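Local coordinates for protein RIF2 (Saccharomyces cerevisiae, PDB 4BJ1) that binds the C-terminal part of RAP1 at telomeres and takes part in transcriptional silencing and in the control of telomere length, at residues K12-Y25 and K232-L245. Numbering follows the deposited sequence.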
loop_
_atom_site.group_PDB
_atom_site.type_symbol
_atom_site.label_atom_id
_atom_site.label_comp_id
_atom_site.label_asym_id
_atom_site.label_seq_id
_atom_site.Cartn_x
_atom_site.Cartn_y
_atom_site.Cartn_z
ATOM N N LYS A 12 -7.860 -10.993 -5.943
ATOM C CA LYS A 12 -7.944 -9.553 -6.185
ATOM C C LYS A 12 -8.252 -8.831 -4.860
ATOM O O LYS A 12 -7.543 -7.879 -4.526
ATOM C CB LYS A 12 -8.975 -9.211 -7.279
ATOM C CG LYS A 12 -9.026 -7.716 -7.562
ATOM C CD LYS A 12 -9.676 -7.368 -8.906
ATOM C CE LYS A 12 -11.158 -7.071 -8.851
ATOM N NZ LYS A 12 -11.467 -5.948 -7.940
ATOM N N PHE A 13 -9.263 -9.327 -4.086
ATOM C CA PHE A 13 -9.666 -8.799 -2.789
ATOM C C PHE A 13 -8.514 -8.942 -1.817
ATOM O O PHE A 13 -8.100 -7.947 -1.228
ATOM C CB PHE A 13 -10.903 -9.535 -2.249
ATOM C CG PHE A 13 -11.428 -8.914 -0.985
ATOM C CD1 PHE A 13 -12.265 -7.804 -1.033
ATOM C CD2 PHE A 13 -11.004 -9.367 0.264
ATOM C CE1 PHE A 13 -12.683 -7.170 0.150
ATOM C CE2 PHE A 13 -11.426 -8.735 1.446
ATOM C CZ PHE A 13 -12.273 -7.651 1.381
ATOM N N LYS A 14 -7.991 -10.181 -1.651
ATOM C CA LYS A 14 -6.900 -10.549 -0.759
ATOM C C LYS A 14 -5.747 -9.577 -0.906
ATOM O O LYS A 14 -5.365 -8.955 0.087
ATOM C CB LYS A 14 -6.443 -11.986 -1.057
ATOM C CG LYS A 14 -5.337 -12.518 -0.147
ATOM C CD LYS A 14 -5.359 -14.020 -0.171
ATOM C CE LYS A 14 -4.093 -14.636 0.318
ATOM N NZ LYS A 14 -4.106 -16.082 0.014
ATOM N N SER A 15 -5.210 -9.425 -2.147
ATOM C CA SER A 15 -4.066 -8.565 -2.413
ATOM C C SER A 15 -4.364 -7.088 -2.090
ATOM O O SER A 15 -3.504 -6.396 -1.531
ATOM C CB SER A 15 -3.602 -8.737 -3.852
ATOM O OG SER A 15 -4.511 -8.130 -4.754
ATOM N N MET A 16 -5.582 -6.618 -2.422
ATOM C CA MET A 16 -5.992 -5.232 -2.203
ATOM C C MET A 16 -6.235 -4.949 -0.722
ATOM O O MET A 16 -5.934 -3.843 -0.242
ATOM C CB MET A 16 -7.231 -4.895 -3.040
ATOM C CG MET A 16 -6.922 -4.565 -4.482
ATOM S SD MET A 16 -8.421 -4.078 -5.367
ATOM C CE MET A 16 -7.787 -3.827 -6.973
ATOM N N ALA A 17 -6.790 -5.946 -0.007
ATOM C CA ALA A 17 -7.073 -5.873 1.419
ATOM C C ALA A 17 -5.737 -5.854 2.154
ATOM O O ALA A 17 -5.549 -5.028 3.041
ATOM C CB ALA A 17 -7.924 -7.058 1.865
ATOM N N LEU A 18 -4.785 -6.701 1.744
ATOM C CA LEU A 18 -3.470 -6.724 2.359
ATOM C C LEU A 18 -2.739 -5.406 2.220
ATOM O O LEU A 18 -2.278 -4.875 3.237
ATOM C CB LEU A 18 -2.647 -7.892 1.866
ATOM C CG LEU A 18 -2.902 -9.132 2.693
ATOM C CD1 LEU A 18 -2.915 -10.374 1.847
ATOM C CD2 LEU A 18 -1.914 -9.230 3.858
ATOM N N GLN A 19 -2.758 -4.800 1.015
ATOM C CA GLN A 19 -2.164 -3.480 0.799
ATOM C C GLN A 19 -2.889 -2.392 1.602
ATOM O O GLN A 19 -2.204 -1.598 2.239
ATOM C CB GLN A 19 -2.179 -3.129 -0.668
ATOM C CG GLN A 19 -1.341 -1.922 -1.010
ATOM C CD GLN A 19 -1.960 -1.211 -2.166
ATOM O OE1 GLN A 19 -3.182 -1.136 -2.290
ATOM N NE2 GLN A 19 -1.142 -0.698 -3.057
ATOM N N GLU A 20 -4.252 -2.392 1.640
ATOM C CA GLU A 20 -4.957 -1.362 2.395
ATOM C C GLU A 20 -4.754 -1.480 3.875
ATOM O O GLU A 20 -4.580 -0.455 4.519
ATOM C CB GLU A 20 -6.442 -1.243 2.062
ATOM C CG GLU A 20 -6.916 0.163 2.416
ATOM C CD GLU A 20 -8.293 0.652 2.021
ATOM O OE1 GLU A 20 -9.020 -0.103 1.344
ATOM O OE2 GLU A 20 -8.655 1.787 2.413
ATOM N N LEU A 21 -4.752 -2.711 4.426
ATOM C CA LEU A 21 -4.530 -2.937 5.855
ATOM C C LEU A 21 -3.121 -2.400 6.194
ATOM O O LEU A 21 -2.985 -1.628 7.146
ATOM C CB LEU A 21 -4.731 -4.432 6.192
ATOM C CG LEU A 21 -4.764 -4.866 7.672
ATOM C CD1 LEU A 21 -5.954 -4.255 8.444
ATOM C CD2 LEU A 21 -4.845 -6.370 7.761
ATOM N N GLY A 22 -2.147 -2.669 5.309
ATOM C CA GLY A 22 -0.795 -2.136 5.417
ATOM C C GLY A 22 -0.796 -0.622 5.497
ATOM O O GLY A 22 -0.311 -0.040 6.468
ATOM N N THR A 23 -1.420 0.018 4.516
ATOM C CA THR A 23 -1.613 1.470 4.416
ATOM C C THR A 23 -2.335 2.064 5.630
ATOM O O THR A 23 -1.877 3.073 6.169
ATOM C CB THR A 23 -2.330 1.769 3.101
ATOM O OG1 THR A 23 -1.455 1.372 2.056
ATOM C CG2 THR A 23 -2.678 3.217 2.931
ATOM N N ASN A 24 -3.450 1.445 6.044
ATOM C CA ASN A 24 -4.258 1.850 7.190
ATOM C C ASN A 24 -3.437 1.899 8.453
ATOM O O ASN A 24 -3.487 2.912 9.126
ATOM C CB ASN A 24 -5.482 0.945 7.372
ATOM C CG ASN A 24 -6.563 1.164 6.350
ATOM O OD1 ASN A 24 -6.513 2.071 5.525
ATOM N ND2 ASN A 24 -7.568 0.329 6.374
ATOM N N TYR A 25 -2.653 0.847 8.749
ATOM C CA TYR A 25 -1.751 0.790 9.897
ATOM C C TYR A 25 -0.765 1.951 9.857
ATOM O O TYR A 25 -0.654 2.683 10.843
ATOM C CB TYR A 25 -0.968 -0.526 9.868
ATOM C CG TYR A 25 -0.052 -0.794 11.046
ATOM C CD1 TYR A 25 -0.548 -1.350 12.222
ATOM C CD2 TYR A 25 1.334 -0.668 10.921
ATOM C CE1 TYR A 25 0.298 -1.689 13.278
ATOM C CE2 TYR A 25 2.194 -1.035 11.959
ATOM C CZ TYR A 25 1.668 -1.532 13.143
ATOM O OH TYR A 25 2.482 -1.890 14.193
ATOM N N LYS A 232 -11.529 1.682 11.934
ATOM C CA LYS A 232 -11.165 2.286 10.640
ATOM C C LYS A 232 -10.116 1.456 9.918
ATOM O O LYS A 232 -10.204 1.274 8.695
ATOM C CB LYS A 232 -10.694 3.740 10.795
ATOM C CG LYS A 232 -11.839 4.698 11.044
ATOM C CD LYS A 232 -11.422 6.150 11.004
ATOM C CE LYS A 232 -12.554 7.033 11.481
ATOM N NZ LYS A 232 -12.126 8.446 11.658
ATOM N N MET A 233 -9.157 0.911 10.697
ATOM C CA MET A 233 -8.050 0.097 10.214
ATOM C C MET A 233 -8.516 -1.121 9.412
ATOM O O MET A 233 -7.862 -1.471 8.429
ATOM C CB MET A 233 -7.131 -0.317 11.379
ATOM C CG MET A 233 -5.746 -0.741 10.937
ATOM S SD MET A 233 -4.738 -1.361 12.310
ATOM C CE MET A 233 -4.534 -2.943 11.798
ATOM N N ILE A 234 -9.632 -1.764 9.822
ATOM C CA ILE A 234 -10.114 -2.966 9.148
ATOM C C ILE A 234 -11.306 -2.666 8.190
ATOM O O ILE A 234 -11.946 -3.585 7.681
ATOM C CB ILE A 234 -10.383 -4.090 10.160
ATOM C CG1 ILE A 234 -11.514 -3.708 11.150
ATOM C CG2 ILE A 234 -9.070 -4.463 10.867
ATOM C CD1 ILE A 234 -11.998 -4.834 12.099
ATOM N N LYS A 235 -11.560 -1.375 7.905
ATOM C CA LYS A 235 -12.575 -0.970 6.933
ATOM C C LYS A 235 -11.793 -0.639 5.673
ATOM O O LYS A 235 -10.782 0.088 5.737
ATOM C CB LYS A 235 -13.397 0.254 7.394
ATOM C CG LYS A 235 -14.217 0.069 8.677
ATOM C CD LYS A 235 -15.333 -0.980 8.598
ATOM C CE LYS A 235 -16.215 -0.905 9.821
ATOM N NZ LYS A 235 -17.152 0.260 9.774
ATOM N N PHE A 236 -12.234 -1.208 4.538
ATOM C CA PHE A 236 -11.557 -0.994 3.272
ATOM C C PHE A 236 -12.345 -0.095 2.336
ATOM O O PHE A 236 -13.582 -0.072 2.371
ATOM C CB PHE A 236 -11.184 -2.321 2.613
ATOM C CG PHE A 236 -10.357 -3.255 3.470
ATOM C CD1 PHE A 236 -9.276 -2.777 4.211
ATOM C CD2 PHE A 236 -10.634 -4.620 3.507
ATOM C CE1 PHE A 236 -8.517 -3.644 5.008
ATOM C CE2 PHE A 236 -9.871 -5.484 4.292
ATOM C CZ PHE A 236 -8.819 -4.989 5.038
ATOM N N THR A 237 -11.610 0.647 1.496
ATOM C CA THR A 237 -12.155 1.628 0.568
ATOM C C THR A 237 -11.892 1.363 -0.917
ATOM O O THR A 237 -12.384 2.139 -1.756
ATOM C CB THR A 237 -11.673 3.033 0.936
ATOM O OG1 THR A 237 -10.289 3.161 0.612
ATOM C CG2 THR A 237 -11.979 3.413 2.378
ATOM N N PHE A 238 -11.137 0.299 -1.251
ATOM C CA PHE A 238 -10.855 -0.033 -2.660
ATOM C C PHE A 238 -12.140 -0.537 -3.350
ATOM O O PHE A 238 -13.000 -1.054 -2.644
ATOM C CB PHE A 238 -9.711 -1.051 -2.778
ATOM C CG PHE A 238 -9.955 -2.355 -2.076
ATOM C CD1 PHE A 238 -10.631 -3.393 -2.714
ATOM C CD2 PHE A 238 -9.483 -2.564 -0.784
ATOM C CE1 PHE A 238 -10.861 -4.606 -2.060
ATOM C CE2 PHE A 238 -9.657 -3.792 -0.154
ATOM C CZ PHE A 238 -10.373 -4.800 -0.784
ATOM N N ASP A 239 -12.281 -0.412 -4.690
ATOM C CA ASP A 239 -13.515 -0.831 -5.408
ATOM C C ASP A 239 -14.737 -0.279 -4.680
ATOM O O ASP A 239 -15.567 -1.046 -4.169
ATOM C CB ASP A 239 -13.659 -2.364 -5.607
ATOM C CG ASP A 239 -12.433 -3.088 -6.110
ATOM O OD1 ASP A 239 -11.793 -2.579 -7.050
ATOM O OD2 ASP A 239 -12.118 -4.187 -5.564
ATOM N N SER A 240 -14.795 1.060 -4.542
ATOM C CA SER A 240 -15.926 1.675 -3.867
ATOM C C SER A 240 -17.163 1.448 -4.699
ATOM O O SER A 240 -17.091 1.511 -5.931
ATOM C CB SER A 240 -15.683 3.153 -3.597
ATOM O OG SER A 240 -14.750 3.254 -2.530
ATOM N N GLY A 241 -18.229 1.043 -4.016
ATOM C CA GLY A 241 -19.527 0.775 -4.611
ATOM C C GLY A 241 -19.795 -0.680 -4.925
ATOM O O GLY A 241 -20.958 -1.053 -5.166
ATOM N N SER A 242 -18.712 -1.502 -4.951
ATOM C CA SER A 242 -18.802 -2.931 -5.260
ATOM C C SER A 242 -19.507 -3.719 -4.154
ATOM O O SER A 242 -19.332 -3.395 -2.978
ATOM C CB SER A 242 -17.433 -3.519 -5.591
ATOM O OG SER A 242 -16.636 -3.737 -4.439
ATOM N N LYS A 243 -20.324 -4.726 -4.536
ATOM C CA LYS A 243 -21.064 -5.594 -3.604
ATOM C C LYS A 243 -20.114 -6.441 -2.743
ATOM O O LYS A 243 -20.457 -6.767 -1.610
ATOM C CB LYS A 243 -22.061 -6.496 -4.349
ATOM N N LEU A 244 -18.918 -6.766 -3.263
ATOM C CA LEU A 244 -17.948 -7.543 -2.517
ATOM C C LEU A 244 -17.377 -6.708 -1.373
ATOM O O LEU A 244 -17.145 -7.243 -0.285
ATOM C CB LEU A 244 -16.846 -8.046 -3.455
ATOM C CG LEU A 244 -15.897 -9.125 -2.930
ATOM C CD1 LEU A 244 -16.556 -10.475 -2.904
ATOM C CD2 LEU A 244 -14.721 -9.251 -3.830
ATOM N N LEU A 245 -17.173 -5.391 -1.602
ATOM C CA LEU A 245 -16.667 -4.503 -0.559
ATOM C C LEU A 245 -17.790 -4.209 0.433
ATOM O O LEU A 245 -17.540 -4.141 1.640
ATOM C CB LEU A 245 -16.089 -3.204 -1.140
ATOM C CG LEU A 245 -15.267 -2.392 -0.153
ATOM C CD1 LEU A 245 -13.857 -2.932 -0.034
ATOM C CD2 LEU A 245 -15.311 -0.920 -0.478
#
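F236 and F238, in the connection between helices 223-233 and 243-257 of the AAA+ lid, lie against helix 10-26 and form the tight, buried part of this contact. The F238 ring is sandwiched: M16 CB sits 3.6 Å from its centroid over one face, and L245 CD1 covers the opposite face. Its edge points at the face of F13, an offset edge-to-face pair with planes at 61°. A17 CA lies over one face of F236, whose ring also stacks with Y248. On the solvent side, E20 reaches past F236; its extended chain, with CG anti to the backbone N (chi1 -156°), carries the carboxylate to exposed T237, whose N gives a straight bond to OE1 (2.7 Å, 165°) and OG1 one to OE2 (2.8 Å). Shortened to an alanine, E20 would probably leave T237 N and OG1 without these acceptors and the loop without its hold there. One turn on, N24 ND2 donates to M233 O (2.7 Å) and K235 O. Facing the second subunit, K12 NZ forms salt bridges with D239 OD2 (3.0 Å) and, more strongly, D65 of that subunit. Aromatic packing thus makes the tight side, while E20 and N24 bind backbone groups of the lid segment along its border.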